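Local coordinates for CrmK (Actinoalloteichus sp. WH1-2216-6, PDB 5I1V), which acts as an oxidase with covalently bound FAD in the recycling of a shunt product during caerulomycin biosynthesis, at residues A226-S231 against V308-T313; E237-R242 against E304-A309; L248-R253 against S296-E301; Y265-C270 against A279-I284. All blocks are in the same frame, centred on the assembly; numbering follows the deposited sequence. Where two conformers were deposited one is given.

All four contacts belong to one layered unit, an antiparallel sheet with helices 237-253 and 291-303 on one face. Interactions 1 and 4 are strand pairings within that sheet, joined where strand 222-231 bonds to strand 277-285; interaction 1 lies at an edge and is partly buried, whereas interaction 4 is buried and closer to the flavin. Interaction 3 is the buried contact between the two helices, built from aromatic rings and a salt bridge, and Leu-299 and Phe-298 carry its packing down onto interactions 1 and 4. Interaction 2, the most peripheral and mostly polar, ties the start of helix 237-253 to the loop that leads into the edge strand of interaction 1.

Interaction 1. Residues A226-S231 against V308-T313; sequences ARVSWS and VAPSLT
The carbonyl oxygen of Ser-311 is held twice from strand 226-231: Ser-229 N donates a hydrogen bond at 2.9 Å, and Val-228 CA adds a CA-H...O contact at 3.2 Å. Arg-227 O and Thr-313 O are each held by the same combination. With Ser-311 N donating to Ser-229 O, four backbone hydrogen bonds zip the antiparallel strands, in which Arg-227/Thr-313 and Ser-229/Ser-311 are hydrogen-bonded pairs and Val-228/Leu-312 is a non-hydrogen-bonded pair. Beyond the last bond the chains part, and a water accepts from Ser-231 N and donates to Ala-309 O.

The side chains pack most closely around Trp-230. With CG anti to the carbonyl carbon (chi1 -66°) the indole lies alongside Pro-310, whose CB sits over the five-membered ring as a CH-pi contact, 3.5 Å from the centroid and 17° off the normal. Val-228 CG1 covers the same face and meets Pro-310 CB at 3.4 Å, tighter than usual for two carbons. Trp-230 NE1 is buried here without a polar partner. On the sheet face that carries Arg-227, Ser-229, Ser-311 and Thr-313, Arg-227 CB runs alongside Thr-313 CG2 at 3.8 Å, and Arg-227 also packs on Pro-333 of the second subunit.

Strand 311-318 is outermost in the sheet within this chain; strand 222-231 bonds on its other side to strand 277-285, while Val-228 and Leu-312 meet Leu-299 of helix 291-303.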
loop_
_atom_site.group_PDB
_atom_site.type_symbol
_atom_site.label_atom_id
_atom_site.label_comp_id
_atom_site.label_asym_id
_atom_site.label_seq_id
_atom_site.Cartn_x
_atom_site.Cartn_y
_atom_site.Cartn_z
ATOM N N ALA A 226 19.318 7.433 -6.952
ATOM C CA ALA A 226 20.471 6.879 -6.284
ATOM C C ALA A 226 20.077 6.539 -4.861
ATOM O O ALA A 226 19.479 7.360 -4.154
ATOM C CB ALA A 226 21.620 7.883 -6.287
ATOM N N ARG A 227 20.429 5.338 -4.439
ATOM C CA ARG A 227 20.121 4.883 -3.107
ATOM C C ARG A 227 21.487 4.504 -2.526
ATOM O O ARG A 227 22.275 3.803 -3.148
ATOM C CB ARG A 227 19.130 3.734 -3.151
ATOM C CG ARG A 227 17.991 3.996 -4.167
ATOM C CD ARG A 227 16.587 3.689 -3.658
ATOM N NE ARG A 227 16.447 2.265 -3.383
ATOM C CZ ARG A 227 15.948 1.726 -2.267
ATOM N NH1 ARG A 227 15.454 2.483 -1.281
ATOM N NH2 ARG A 227 15.916 0.397 -2.147
ATOM N N VAL A 228 21.782 5.074 -1.381
ATOM C CA VAL A 228 23.108 5.031 -0.806
ATOM C C VAL A 228 22.958 4.548 0.614
ATOM O O VAL A 228 22.002 4.888 1.260
ATOM C CB VAL A 228 23.705 6.431 -0.831
ATOM C CG1 VAL A 228 25.146 6.424 -0.350
ATOM C CG2 VAL A 228 23.670 6.976 -2.235
ATOM N N SER A 229 23.901 3.759 1.122
ATOM C CA SER A 229 23.942 3.448 2.546
ATOM C C SER A 229 25.380 3.445 3.043
ATOM O O SER A 229 26.283 3.071 2.305
ATOM C CB SER A 229 23.322 2.085 2.816
ATOM O OG SER A 229 23.854 1.149 1.912
ATOM N N TRP A 230 25.572 3.871 4.289
ATOM C CA TRP A 230 26.884 3.884 4.928
ATOM C C TRP A 230 26.819 2.969 6.145
ATOM O O TRP A 230 25.930 3.095 6.965
ATOM C CB TRP A 230 27.268 5.283 5.403
ATOM C CG TRP A 230 27.488 6.308 4.373
ATOM C CD1 TRP A 230 28.691 6.745 3.906
ATOM C CD2 TRP A 230 26.484 7.086 3.710
ATOM N NE1 TRP A 230 28.505 7.726 2.970
ATOM C CE2 TRP A 230 27.155 7.958 2.830
ATOM C CE3 TRP A 230 25.074 7.097 3.744
ATOM C CZ2 TRP A 230 26.472 8.865 1.997
ATOM C CZ3 TRP A 230 24.399 8.008 2.947
ATOM C CH2 TRP A 230 25.105 8.890 2.083
ATOM N N SER A 231 27.774 2.052 6.289
ATOM C CA SER A 231 27.670 1.061 7.358
ATOM C C SER A 231 27.968 1.705 8.697
ATOM O O SER A 231 28.999 2.382 8.852
ATOM C CB SER A 231 28.622 -0.131 7.103
ATOM O OG SER A 231 28.675 -0.957 8.266
ATOM N N VAL A 308 34.407 6.353 5.621
ATOM C CA VAL A 308 33.495 5.238 5.231
ATOM C C VAL A 308 33.086 5.393 3.781
ATOM O O VAL A 308 32.562 6.444 3.416
ATOM C CB VAL A 308 32.139 5.213 5.984
ATOM C CG1 VAL A 308 31.526 3.820 5.907
ATOM C CG2 VAL A 308 32.259 5.665 7.413
ATOM N N ALA A 309 33.284 4.364 2.965
ATOM C CA ALA A 309 32.803 4.390 1.575
ATOM C C ALA A 309 31.368 3.908 1.639
ATOM O O ALA A 309 31.097 2.925 2.324
ATOM C CB ALA A 309 33.610 3.445 0.709
ATOM N N PRO A 310 30.446 4.579 0.926
ATOM C CA PRO A 310 29.074 4.068 0.938
ATOM C C PRO A 310 28.800 3.037 -0.157
ATOM O O PRO A 310 29.445 3.082 -1.195
ATOM C CB PRO A 310 28.256 5.319 0.632
ATOM C CG PRO A 310 29.144 6.118 -0.281
ATOM C CD PRO A 310 30.558 5.859 0.200
ATOM N N SER A 311 27.828 2.152 0.055
ATOM C CA SER A 311 27.292 1.324 -1.014
ATOM C C SER A 311 26.235 2.125 -1.749
ATOM O O SER A 311 25.478 2.841 -1.132
ATOM C CB SER A 311 26.581 0.106 -0.471
ATOM O OG SER A 311 27.320 -0.549 0.528
ATOM N N LEU A 312 26.125 1.917 -3.042
ATOM C CA LEU A 312 25.312 2.766 -3.891
ATOM C C LEU A 312 24.718 1.910 -5.018
ATOM O O LEU A 312 25.409 1.076 -5.591
ATOM C CB LEU A 312 26.249 3.834 -4.433
ATOM C CG LEU A 312 25.999 4.622 -5.694
ATOM C CD1 LEU A 312 24.858 5.598 -5.467
ATOM C CD2 LEU A 312 27.270 5.377 -6.056
ATOM N N THR A 313 23.429 2.098 -5.295
ATOM C CA THR A 313 22.802 1.614 -6.515
ATOM C C THR A 313 22.185 2.824 -7.212
ATOM O O THR A 313 21.696 3.752 -6.545
ATOM C CB THR A 313 21.696 0.557 -6.242
ATOM O OG1 THR A 313 21.205 0.055 -7.487
ATOM C CG2 THR A 313 20.515 1.149 -5.533
HETATM O O HOH W 1 29.679 1.632 4.160
#

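Interaction 2. Residues E237-R242 against E304-A309; sequences EADYVR and EGVAVA
Two side chains one helical turn apart, Asp-239 and Arg-242, address the loop 304-309 in different ways, the first with its oxygens and the second with a flat face. The carboxylate of Asp-239, its CG anti to the carbonyl carbon (chi1 -74°), spans two successive backbone amides. Ala-307 N points at OD1 over 3.1 Å and almost straight, 174° at the hydrogen, but arrives from well above the carboxylate plane. The second bond, from Val-308 N to OD2, is weak at 3.4 Å. Methyl groups close in beside these bonds: Val-308 CG2 crosses obliquely to 3.3 Å from OD2, and Ala-307 CB also rests against that oxygen.

Arg-242 leaves the helix with CG anti to the backbone N and bends at chi2 (63°), so that its guanidinium lies over the chain at Glu-304 and Gly-305. Glu-304 O sits 3.1 Å above the guanidinium plane, where the angle is too poor for a hydrogen bond. The stronger polar partner is Asn-246, whose OD1 accepts from Arg-242 NE and whose ND2 donates to Glu-304 O. Gly-305 CA approaches NH1 to 3.6 Å, and a side chain on this residue would run into that nitrogen. Lower down, Arg-242 CG meets Val-306 CG2 at 3.8 Å.

Such a tie between helix and loop, remote from the annotated FAD-binding residues, is plain structural packing in a layer of helices over an antiparallel sheet, consistent with the substrate domain of berberine-bridge-type flavoenzymes.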
loop_
_atom_site.group_PDB
_atom_site.type_symbol
_atom_site.label_atom_id
_atom_site.label_comp_id
_atom_site.label_asym_id
_atom_site.label_seq_id
_atom_site.Cartn_x
_atom_site.Cartn_y
_atom_site.Cartn_z
ATOM N N GLU A 237 32.570 9.073 14.881
ATOM C CA GLU A 237 31.934 10.338 15.159
ATOM C C GLU A 237 32.346 11.380 14.169
ATOM O O GLU A 237 31.506 12.141 13.687
ATOM C CB GLU A 237 32.234 10.852 16.568
ATOM C CG GLU A 237 31.554 12.198 16.792
ATOM C CD GLU A 237 31.933 12.877 18.078
ATOM O OE1 GLU A 237 31.735 12.271 19.131
ATOM O OE2 GLU A 237 32.413 14.029 18.027
ATOM N N ALA A 238 33.637 11.439 13.870
ATOM C CA ALA A 238 34.131 12.439 12.920
ATOM C C ALA A 238 33.572 12.225 11.522
ATOM O O ALA A 238 33.166 13.180 10.836
ATOM C CB ALA A 238 35.661 12.420 12.899
ATOM N N ASP A 239 33.515 10.979 11.067
ATOM C CA ASP A 239 32.864 10.729 9.776
ATOM C C ASP A 239 31.396 11.143 9.797
ATOM O O ASP A 239 30.926 11.748 8.843
ATOM C CB ASP A 239 32.924 9.265 9.362
ATOM C CG ASP A 239 34.298 8.847 8.891
ATOM O OD1 ASP A 239 35.139 9.745 8.614
ATOM O OD2 ASP A 239 34.520 7.616 8.771
ATOM N N TYR A 240 30.669 10.778 10.847
ATOM C CA TYR A 240 29.266 11.185 10.902
ATOM C C TYR A 240 29.143 12.704 10.777
ATOM O O TYR A 240 28.356 13.188 9.947
ATOM C CB TYR A 240 28.580 10.696 12.173
ATOM C CG TYR A 240 27.145 11.165 12.246
ATOM C CD1 TYR A 240 26.137 10.453 11.603
ATOM C CD2 TYR A 240 26.799 12.330 12.930
ATOM C CE1 TYR A 240 24.831 10.867 11.662
ATOM C CE2 TYR A 240 25.476 12.757 12.989
ATOM C CZ TYR A 240 24.500 12.006 12.353
ATOM O OH TYR A 240 23.173 12.395 12.339
ATOM N N VAL A 241 29.901 13.445 11.597
ATOM C CA VAL A 241 29.826 14.913 11.625
ATOM C C VAL A 241 30.176 15.492 10.249
ATOM O O VAL A 241 29.463 16.352 9.710
ATOM C CB VAL A 241 30.688 15.546 12.765
ATOM C CG1 VAL A 241 30.703 17.084 12.672
ATOM C CG2 VAL A 241 30.184 15.114 14.149
ATOM N N ARG A 242 31.209 14.967 9.624
ATOM C CA ARG A 242 31.605 15.493 8.326
ATOM C C ARG A 242 30.569 15.204 7.211
ATOM O O ARG A 242 30.165 16.087 6.451
ATOM C CB ARG A 242 32.945 14.918 7.928
ATOM C CG ARG A 242 33.420 15.461 6.596
ATOM C CD ARG A 242 33.651 16.948 6.648
ATOM N NE ARG A 242 34.037 17.447 5.334
ATOM C CZ ARG A 242 35.291 17.546 4.891
ATOM N NH1 ARG A 242 36.318 17.167 5.652
ATOM N NH2 ARG A 242 35.518 18.017 3.677
ATOM N N GLU A 304 33.526 13.805 0.514
ATOM C CA GLU A 304 34.839 14.382 0.685
ATOM C C GLU A 304 35.179 14.555 2.191
ATOM O O GLU A 304 34.371 15.043 2.983
ATOM C CB GLU A 304 35.097 15.593 -0.241
ATOM C CG GLU A 304 34.277 16.854 -0.084
ATOM C CD GLU A 304 34.202 17.702 -1.380
ATOM O OE1 GLU A 304 34.526 17.193 -2.481
ATOM O OE2 GLU A 304 33.800 18.892 -1.318
ATOM N N GLY A 305 36.346 14.027 2.584
ATOM C CA GLY A 305 36.778 14.020 3.986
ATOM C C GLY A 305 36.166 12.932 4.859
ATOM O O GLY A 305 36.338 12.954 6.068
ATOM N N VAL A 306 35.453 11.979 4.250
ATOM C CA VAL A 306 34.672 10.977 4.980
ATOM C C VAL A 306 35.313 9.625 4.697
ATOM O O VAL A 306 35.403 9.221 3.544
ATOM C CB VAL A 306 33.194 10.967 4.464
ATOM C CG1 VAL A 306 32.385 9.824 5.074
ATOM C CG2 VAL A 306 32.544 12.301 4.755
ATOM N N ALA A 307 35.760 8.928 5.738
ATOM C CA ALA A 307 36.497 7.679 5.548
ATOM C C ALA A 307 35.613 6.520 5.059
ATOM O O ALA A 307 36.020 5.808 4.161
ATOM C CB ALA A 307 37.257 7.285 6.824
ATOM N N VAL A 308 34.407 6.353 5.621
ATOM C CA VAL A 308 33.495 5.238 5.231
ATOM C C VAL A 308 33.086 5.393 3.781
ATOM O O VAL A 308 32.562 6.444 3.416
ATOM C CB VAL A 308 32.139 5.213 5.984
ATOM C CG1 VAL A 308 31.526 3.820 5.907
ATOM C CG2 VAL A 308 32.259 5.665 7.413
ATOM N N ALA A 309 33.284 4.364 2.965
ATOM C CA ALA A 309 32.803 4.390 1.575
ATOM C C ALA A 309 31.368 3.908 1.639
ATOM O O ALA A 309 31.097 2.925 2.324
ATOM C CB ALA A 309 33.610 3.445 0.709
HETATM O O HOH W 2 33.719 19.053 2.000
#

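Interaction 3. Residues L248-R253 against S296-E301; sequences LDWQLR and SWFLAE
Two helices lying side by side on one face of an antiparallel sheet, a two-layer alpha/beta arrangement, meet here; the axes of segments 248-253 and 296-301 come within 10.7 Å, their N-to-C directions at 141°. At the centre is a T-shaped (edge-to-face) pair: Phe-298 presents its edge to the indole face of Trp-250, planes at 56°, with the centroids of its ring and the six-membered ring of Trp-250 4.5 Å apart. The touching atom is Phe-298 CD1, which stands 3.4 Å above the middle of the indole. Both residues have CG anti to the backbone N, and their side chains cross at about a right angle. A looser direct contact brings Gln-251 NE2 to 4.0 Å from Phe-298 CE1.

An alanine in place of Trp-250 would remove the indole and would probably leave Phe-298 CD1 without its aromatic face and the Glu-301 carboxylate without its flank, loosening the join between the helices. Further out, Phe-298 is seated on Met-280 and Ala-282 of the sheet, Asn-261 touches Trp-250, and Gln-251 is packed against Ala-379 and Leu-400.

Glu-301 approaches the same indole from its edge, its CD 3.6 Å from Trp-250 CD1. Its carboxylate is taken end-on by Arg-253 in a salt bridge, tip to tip and nearly coplanar, the two planes 20° apart. Arg-253 NH2 donates to OE2 at 2.8 Å and NH1 to OE1 at 3.1 Å, each oxygen using its syn lone pair, with a weaker third bond from NH2 to OE1.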
loop_
_atom_site.group_PDB
_atom_site.type_symbol
_atom_site.label_atom_id
_atom_site.label_comp_id
_atom_site.label_asym_id
_atom_site.label_seq_id
_atom_site.Cartn_x
_atom_site.Cartn_y
_atom_site.Cartn_z
ATOM N N LEU A 248 24.443 19.073 4.447
ATOM C CA LEU A 248 23.818 20.358 4.749
ATOM C C LEU A 248 24.409 21.481 3.910
ATOM O O LEU A 248 23.653 22.311 3.359
ATOM C CB LEU A 248 23.908 20.694 6.230
ATOM C CG LEU A 248 23.258 19.690 7.176
ATOM C CD1 LEU A 248 23.494 20.085 8.618
ATOM C CD2 LEU A 248 21.786 19.517 6.909
ATOM N N ASP A 249 25.733 21.488 3.748
ATOM C CA ASP A 249 26.380 22.577 2.983
ATOM C C ASP A 249 25.943 22.536 1.562
ATOM O O ASP A 249 25.628 23.567 0.982
ATOM C CB ASP A 249 27.924 22.485 2.994
ATOM C CG ASP A 249 28.518 22.719 4.368
ATOM O OD1 ASP A 249 27.848 23.367 5.211
ATOM O OD2 ASP A 249 29.658 22.228 4.622
ATOM N N TRP A 250 25.948 21.348 0.970
ATOM C CA TRP A 250 25.521 21.222 -0.413
ATOM C C TRP A 250 24.041 21.659 -0.536
ATOM O O TRP A 250 23.710 22.398 -1.448
ATOM C CB TRP A 250 25.717 19.799 -0.958
ATOM C CG TRP A 250 25.465 19.669 -2.406
ATOM C CD1 TRP A 250 26.387 19.728 -3.420
ATOM C CD2 TRP A 250 24.178 19.547 -3.047
ATOM N NE1 TRP A 250 25.752 19.612 -4.648
ATOM C CE2 TRP A 250 24.400 19.511 -4.437
ATOM C CE3 TRP A 250 22.870 19.431 -2.575
ATOM C CZ2 TRP A 250 23.351 19.372 -5.364
ATOM C CZ3 TRP A 250 21.826 19.319 -3.508
ATOM C CH2 TRP A 250 22.075 19.282 -4.866
ATOM N N GLN A 251 23.175 21.229 0.380
ATOM C CA GLN A 251 21.747 21.584 0.272
ATOM C C GLN A 251 21.542 23.097 0.420
ATOM O O GLN A 251 20.749 23.707 -0.326
ATOM C CB GLN A 251 20.923 20.853 1.315
ATOM C CG GLN A 251 20.876 19.355 1.153
ATOM C CD GLN A 251 20.205 18.917 -0.151
ATOM O OE1 GLN A 251 19.454 19.681 -0.789
ATOM N NE2 GLN A 251 20.442 17.657 -0.530
ATOM N N LEU A 252 22.277 23.723 1.342
ATOM C CA LEU A 252 22.134 25.157 1.554
ATOM C C LEU A 252 22.748 26.037 0.465
ATOM O O LEU A 252 22.416 27.210 0.364
ATOM C CB LEU A 252 22.626 25.571 2.919
ATOM C CG LEU A 252 21.808 24.964 4.060
ATOM C CD1 LEU A 252 22.684 24.904 5.297
ATOM C CD2 LEU A 252 20.512 25.708 4.316
ATOM N N ARG A 253 23.580 25.457 -0.385
ATOM C CA ARG A 253 24.022 26.128 -1.612
ATOM C C ARG A 253 23.095 25.875 -2.774
ATOM O O ARG A 253 23.251 26.500 -3.815
ATOM C CB ARG A 253 25.425 25.652 -2.022
ATOM C CG ARG A 253 26.527 26.336 -1.243
ATOM C CD ARG A 253 27.802 25.498 -1.177
ATOM N NE ARG A 253 27.954 24.637 -2.341
ATOM C CZ ARG A 253 28.391 23.377 -2.305
ATOM N NH1 ARG A 253 28.749 22.792 -1.164
ATOM N NH2 ARG A 253 28.459 22.688 -3.438
ATOM N N SER A 296 26.249 12.610 -9.910
ATOM C CA SER A 296 27.643 12.194 -9.569
ATOM C C SER A 296 28.374 13.232 -8.747
ATOM O O SER A 296 29.023 12.878 -7.764
ATOM C CB SER A 296 28.440 11.885 -10.834
ATOM O OG SER A 296 27.953 10.671 -11.411
ATOM N N TRP A 297 28.260 14.500 -9.150
ATOM C CA TRP A 297 28.892 15.617 -8.432
ATOM C C TRP A 297 28.398 15.690 -7.022
ATOM O O TRP A 297 29.182 15.901 -6.086
ATOM C CB TRP A 297 28.644 16.982 -9.097
ATOM C CG TRP A 297 29.272 17.112 -10.430
ATOM C CD1 TRP A 297 30.366 16.417 -10.905
ATOM C CD2 TRP A 297 28.863 17.990 -11.479
ATOM N NE1 TRP A 297 30.632 16.801 -12.200
ATOM C CE2 TRP A 297 29.730 17.766 -12.575
ATOM C CE3 TRP A 297 27.849 18.949 -11.603
ATOM C CZ2 TRP A 297 29.604 18.469 -13.786
ATOM C CZ3 TRP A 297 27.709 19.636 -12.817
ATOM C CH2 TRP A 297 28.597 19.407 -13.881
ATOM N N PHE A 298 27.085 15.513 -6.869
ATOM C CA PHE A 298 26.487 15.561 -5.553
ATOM C C PHE A 298 27.021 14.407 -4.695
ATOM O O PHE A 298 27.491 14.628 -3.597
ATOM C CB PHE A 298 24.949 15.556 -5.670
ATOM C CG PHE A 298 24.241 15.261 -4.381
ATOM C CD1 PHE A 298 24.297 16.156 -3.349
ATOM C CD2 PHE A 298 23.466 14.091 -4.229
ATOM C CE1 PHE A 298 23.648 15.889 -2.142
ATOM C CE2 PHE A 298 22.801 13.831 -3.044
ATOM C CZ PHE A 298 22.896 14.728 -1.998
ATOM N N LEU A 299 26.991 13.188 -5.225
ATOM C CA LEU A 299 27.435 12.024 -4.480
ATOM C C LEU A 299 28.941 12.146 -4.088
ATOM O O LEU A 299 29.329 11.764 -2.996
ATOM C CB LEU A 299 27.177 10.747 -5.274
ATOM C CG LEU A 299 25.703 10.386 -5.530
ATOM C CD1 LEU A 299 25.652 9.181 -6.442
ATOM C CD2 LEU A 299 24.953 10.111 -4.228
ATOM N N ALA A 300 29.758 12.721 -4.961
ATOM C CA ALA A 300 31.181 12.963 -4.632
ATOM C C ALA A 300 31.354 13.965 -3.492
ATOM O O ALA A 300 32.195 13.751 -2.607
ATOM C CB ALA A 300 31.948 13.434 -5.862
ATOM N N GLU A 301 30.577 15.046 -3.475
ATOM C CA GLU A 301 30.719 16.030 -2.391
ATOM C C GLU A 301 30.397 15.435 -1.030
ATOM O O GLU A 301 31.053 15.747 -0.027
ATOM C CB GLU A 301 29.829 17.254 -2.572
ATOM C CG GLU A 301 30.284 18.220 -3.647
ATOM C CD GLU A 301 30.022 19.685 -3.313
ATOM O OE1 GLU A 301 29.789 20.051 -2.129
ATOM O OE2 GLU A 301 30.063 20.494 -4.263
#

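Interaction 4. Residues Y265-C270 against A279-I284; sequences YALLEC and AMHAQI
Strands 265-271 and 277-285 form a beta hairpin in the middle of an antiparallel sheet, and their two faces differ in relief. Six backbone hydrogen bonds set the register, in three hydrogen-bonded pairs: Tyr-265/Gln-283, Leu-267/His-281 and Glu-269/Ala-279. The shortest of them runs from Glu-269 N to Ala-279 O, 2.7 Å.

On the face toward the helices, Ala-266 and Ala-282 stand opposite each other, CB to CB 3.8 Å, and make a low place that Phe-298 and Gln-251 fill from above. Beside it rises a ridge where Leu-268 CD1 lies against Met-280 CB at 3.9 Å, while the methionine end leads away toward Phe-298 and Leu-299.

The other face is shaped by the imidazole of His-281, in one of its two deposited conformers. Its CG takes the crowded position between the backbone N and the carbonyl carbon (chi1 58°), so the ring leans across to lie alongside the side chain of its cross-strand neighbour, and NE2 comes to 3.3 Å from Leu-267 CB. CE1 meets Leu-267 CD2 at 3.6 Å, in the angle between CB and the branch. A glycine in place of Leu-267 would take away CB and the branch together, and would probably leave the imidazole less firmly placed.

Glu-269 OE1 reaches His-281 ND1 through a water. Tyr-265 packs on Phe-123, an FAD-binding residue, and its side chain lies about 7 Å from the bound FAD. A second water lies 2.5 Å from Tyr-265 OH and 3.2 Å from His-281 NE2.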
loop_
_atom_site.group_PDB
_atom_site.type_symbol
_atom_site.label_atom_id
_atom_site.label_comp_id
_atom_site.label_asym_id
_atom_site.label_seq_id
_atom_site.Cartn_x
_atom_site.Cartn_y
_atom_site.Cartn_z
ATOM N N TYR A 265 16.479 16.203 -5.575
ATOM C CA TYR A 265 15.838 16.071 -4.260
ATOM C C TYR A 265 16.519 14.926 -3.536
ATOM O O TYR A 265 16.645 13.828 -4.076
ATOM C CB TYR A 265 14.349 15.717 -4.432
ATOM C CG TYR A 265 13.703 15.222 -3.157
ATOM C CD1 TYR A 265 13.375 16.115 -2.129
ATOM C CD2 TYR A 265 13.437 13.870 -2.961
ATOM C CE1 TYR A 265 12.811 15.680 -0.955
ATOM C CE2 TYR A 265 12.894 13.416 -1.768
ATOM C CZ TYR A 265 12.581 14.336 -0.769
ATOM O OH TYR A 265 12.006 13.899 0.406
ATOM N N ALA A 266 16.908 15.159 -2.299
ATOM C CA ALA A 266 17.530 14.095 -1.522
ATOM C C ALA A 266 17.087 14.063 -0.077
ATOM O O ALA A 266 16.813 15.117 0.527
ATOM C CB ALA A 266 19.029 14.226 -1.618
ATOM N N LEU A 267 17.016 12.848 0.468
ATOM C CA LEU A 267 16.678 12.641 1.857
ATOM C C LEU A 267 17.750 11.764 2.510
ATOM O O LEU A 267 18.026 10.673 2.037
ATOM C CB LEU A 267 15.323 11.974 1.959
ATOM C CG LEU A 267 14.725 11.838 3.358
ATOM C CD1 LEU A 267 13.205 11.993 3.384
ATOM C CD2 LEU A 267 15.056 10.491 3.929
ATOM N N LEU A 268 18.296 12.243 3.619
ATOM C CA LEU A 268 19.318 11.521 4.375
ATOM C C LEU A 268 18.673 10.978 5.660
ATOM O O LEU A 268 18.142 11.729 6.425
ATOM C CB LEU A 268 20.417 12.481 4.727
ATOM C CG LEU A 268 21.552 11.902 5.570
ATOM C CD1 LEU A 268 22.250 10.761 4.841
ATOM C CD2 LEU A 268 22.478 13.063 5.893
ATOM N N GLU A 269 18.688 9.675 5.873
ATOM C CA GLU A 269 18.078 9.102 7.062
ATOM C C GLU A 269 19.208 8.648 7.963
ATOM O O GLU A 269 19.931 7.708 7.629
ATOM C CB GLU A 269 17.236 7.886 6.741
ATOM C CG GLU A 269 16.076 8.145 5.821
ATOM C CD GLU A 269 15.130 6.948 5.713
ATOM O OE1 GLU A 269 15.092 6.330 4.626
ATOM O OE2 GLU A 269 14.436 6.624 6.724
ATOM N N CYS A 270 19.308 9.288 9.106
ATOM C CA CYS A 270 20.309 8.923 10.087
ATOM C C CYS A 270 19.703 8.079 11.200
ATOM O O CYS A 270 19.338 8.597 12.229
ATOM C CB CYS A 270 20.895 10.195 10.675
ATOM S SG CYS A 270 21.546 11.295 9.414
ATOM N N ALA A 279 21.176 5.939 5.551
ATOM C CA ALA A 279 20.663 5.668 4.232
ATOM C C ALA A 279 20.315 7.000 3.575
ATOM O O ALA A 279 19.924 7.936 4.246
ATOM C CB ALA A 279 19.423 4.790 4.324
ATOM N N MET A 280 20.521 7.112 2.281
ATOM C CA MET A 280 20.046 8.280 1.571
ATOM C C MET A 280 19.429 7.879 0.254
ATOM O O MET A 280 19.899 6.942 -0.394
ATOM C CB MET A 280 21.164 9.286 1.350
ATOM C CG MET A 280 20.772 10.396 0.381
ATOM S SD MET A 280 22.133 11.503 0.112
ATOM C CE MET A 280 22.932 10.594 -1.192
ATOM N N HIS A 281 18.348 8.573 -0.115
ATOM C CA HIS A 281 17.868 8.465 -1.480
ATOM C C HIS A 281 17.874 9.834 -2.132
ATOM O O HIS A 281 17.635 10.857 -1.498
ATOM C CB HIS A 281 16.499 7.793 -1.585
ATOM C CG HIS A 281 15.427 8.482 -0.814
ATOM N ND1 HIS A 281 15.034 8.063 0.435
ATOM C CD2 HIS A 281 14.685 9.575 -1.097
ATOM C CE1 HIS A 281 14.077 8.855 0.882
ATOM N NE2 HIS A 281 13.841 9.777 -0.031
ATOM N N ALA A 282 18.239 9.839 -3.405
ATOM C CA ALA A 282 18.272 11.042 -4.196
ATOM C C ALA A 282 17.739 10.777 -5.579
ATOM O O ALA A 282 17.817 9.629 -6.094
ATOM C CB ALA A 282 19.670 11.608 -4.253
ATOM N N GLN A 283 17.144 11.822 -6.160
ATOM C CA GLN A 283 16.536 11.731 -7.456
ATOM C C GLN A 283 16.671 13.042 -8.157
ATOM O O GLN A 283 16.704 14.068 -7.530
ATOM C CB GLN A 283 15.035 11.319 -7.359
ATOM C CG GLN A 283 14.163 12.327 -6.636
ATOM C CD GLN A 283 12.715 11.928 -6.385
ATOM O OE1 GLN A 283 12.426 10.920 -5.806
ATOM N NE2 GLN A 283 11.801 12.775 -6.792
ATOM N N ILE A 284 16.752 12.996 -9.479
ATOM C CA ILE A 284 16.858 14.174 -10.321
ATOM C C ILE A 284 16.218 13.836 -11.648
ATOM O O ILE A 284 16.418 12.755 -12.171
ATOM C CB ILE A 284 18.324 14.622 -10.524
ATOM C CG1 ILE A 284 18.406 16.009 -11.172
ATOM C CG2 ILE A 284 19.121 13.559 -11.252
ATOM C CD1 ILE A 284 19.823 16.593 -11.291
HETATM O O HOH W 3 11.223 11.530 0.475
HETATM O O HOH W 4 17.005 7.364 2.597
#